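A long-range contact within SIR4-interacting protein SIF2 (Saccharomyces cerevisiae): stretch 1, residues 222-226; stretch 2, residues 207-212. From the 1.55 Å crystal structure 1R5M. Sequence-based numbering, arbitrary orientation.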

# COMPACT_ATOMS: atom_id res chain seq x y z
N ILE A 222 14.24 -1.53 6.02
CA ILE A 222 13.55 -0.38 6.58
C ILE A 222 14.33 0.89 6.27
O ILE A 222 15.55 0.85 6.09
CB ILE A 222 13.37 -0.50 8.12
CG1 ILE A 222 14.72 -0.37 8.82
CG2 ILE A 222 12.73 -1.84 8.47
CD1 ILE A 222 14.61 -0.40 10.34
N PRO A 223 13.64 2.04 6.18
CA PRO A 223 14.31 3.31 5.88
C PRO A 223 15.32 3.69 6.95
O PRO A 223 15.06 3.56 8.14
CB PRO A 223 13.15 4.30 5.82
CG PRO A 223 11.99 3.45 5.39
CD PRO A 223 12.18 2.21 6.23
N GLY A 224 16.48 4.17 6.50
CA GLY A 224 17.52 4.60 7.41
C GLY A 224 17.78 6.08 7.18
O GLY A 224 17.09 6.71 6.39
N PRO A 225 18.77 6.66 7.87
CA PRO A 225 19.07 8.08 7.70
C PRO A 225 19.53 8.46 6.29
O PRO A 225 20.09 7.64 5.55
CB PRO A 225 20.17 8.34 8.73
CG PRO A 225 19.86 7.33 9.80
CD PRO A 225 19.55 6.10 8.99
N LYS A 226 19.28 9.72 5.92
CA LYS A 226 19.69 10.27 4.63
C LYS A 226 19.34 9.45 3.40
O LYS A 226 20.14 9.35 2.47
CB LYS A 226 21.20 10.52 4.65
CG LYS A 226 21.69 11.35 5.83
CD LYS A 226 23.21 11.46 5.81
CE LYS A 226 23.73 12.25 7.00
NZ LYS A 226 25.22 12.33 6.99
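Stretch 2 (207-212) SLGVDV

Stretch 2 lies along stretch 1 in nearly the opposite direction: the end-to-end vectors of the touching parts differ by 167°. Ile222 and Pro223 close a strand that begins earlier in the chain, whereas stretch 2 has no regular helix or strand, so the antiparallel course does not amount to a sheet ladder. No direct hydrogen bond joins the two stretches. The register is set by Ile222 beside Val212, with their CA atoms 4.8 Å apart, and by Pro223 beside Leu208, CA to CA 5.8 Å. Together the two segments bury about 310 Å², a modest area that rests on apolar packing and one bridging water.

Pro223 is the centre of the apolar contact. Its CA-to-CB bond points toward stretch 2, and its ring, puckered C-gamma exo, touches four residues there. Pro223 CB lies 4.1 Å from Leu208 CB and 3.4 Å from Leu208 O, Pro223 CG is 4.2 Å from Gly209 CA, and Pro223 CD is 4.2 Å from Val212 CG1. A proline suits this place because its compact, rigid ring offers carbon surface close to the backbone, and, having no amide hydrogen, it leaves no donor of its own to satisfy. Leu208 also points toward its neighbour. With chi1 in m and chi2 in t, it extends past Pro223 to the following residues, its CD2 reaching 3.9 Å from Pro225 CA and 3.8 Å from Gly224 O. At the other end, Ile222 CG2 meets Val212 CG1 at 3.9 Å. Both CA-to-CB bonds point sideways, yet the branched side chains still bring methyl groups together, while the end of Ile222 leads away from stretch 2.

Gly209 has phi/psi of 152/177. At these angles a CB would be jammed against the carbonyl oxygen of Leu208, which by itself calls for glycine; an ideal CB would also stand only 3.0 Å from Pro223 CG. The bare backbone therefore lets the proline ring lie against it. Gly224 differs: a CB there would point away from stretch 2 and would be crowded by Pro225 CD at 3.0 Å.

The polar link between the stretches is indirect. One water donates to Leu208 O and to Gly224 O, at 2.7 Å from its oxygen in each case, joining two carbonyls that could not hydrogen-bond to each other because both are acceptors. Asp211 O has no such partner: it is buried with no hydrogen bond in the model, and Pro223 CD lies 3.0 Å from it, a tight approach.

Two side-chain hydrogen bonds help to hold the shape of stretch 2 itself. Gly209 N donates to Ser207 OG at 3.1 Å, a hydroxyl well suited to accept from a nearby amide. Val212 N donates to Asp211 OD1 at 3.0 Å, and both carboxylate oxygens of this aspartate are also hydrogen-bonded elsewhere in the structure. Val210 and Lys226 point away and make no contact across the pair.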

# COMPACT_ATOMS: atom_id res chain seq x y z
N SER A 207 10.83 12.80 8.75
CA SER A 207 10.54 11.41 8.43
C SER A 207 11.63 10.78 7.56
O SER A 207 12.18 11.43 6.67
CB SER A 207 9.20 11.31 7.71
OG SER A 207 8.93 9.98 7.29
N LEU A 208 11.93 9.52 7.84
CA LEU A 208 12.93 8.78 7.07
C LEU A 208 12.23 8.03 5.94
O LEU A 208 12.87 7.55 5.00
CB LEU A 208 13.65 7.76 7.95
CG LEU A 208 14.43 8.29 9.15
CD1 LEU A 208 15.10 7.12 9.85
CD2 LEU A 208 15.47 9.30 8.69
N GLY A 209 10.91 7.93 6.04
CA GLY A 209 10.14 7.22 5.05
C GLY A 209 8.88 6.65 5.65
O GLY A 209 8.66 6.75 6.86
N VAL A 210 8.05 6.02 4.83
CA VAL A 210 6.78 5.48 5.29
C VAL A 210 6.47 4.05 4.86
O VAL A 210 5.31 3.66 4.79
CB VAL A 210 5.62 6.39 4.83
CG1 VAL A 210 5.74 7.77 5.47
CG2 VAL A 210 5.64 6.52 3.31
N ASP A 211 7.50 3.27 4.56
CA ASP A 211 7.28 1.89 4.15
C ASP A 211 8.42 1.00 4.66
O ASP A 211 9.50 1.49 4.98
CB ASP A 211 7.21 1.80 2.62
CG ASP A 211 6.32 0.66 2.13
OD1 ASP A 211 5.77 -0.08 2.98
OD2 ASP A 211 6.17 0.51 0.90
N VAL A 212 8.13 -0.29 4.76
CA VAL A 212 9.10 -1.31 5.18
C VAL A 212 8.78 -2.52 4.30
O VAL A 212 7.73 -2.54 3.65
CB VAL A 212 8.95 -1.70 6.67
CG1 VAL A 212 9.22 -0.50 7.56
CG2 VAL A 212 7.56 -2.26 6.92
O HOH W 1 15.47 8.19 4.74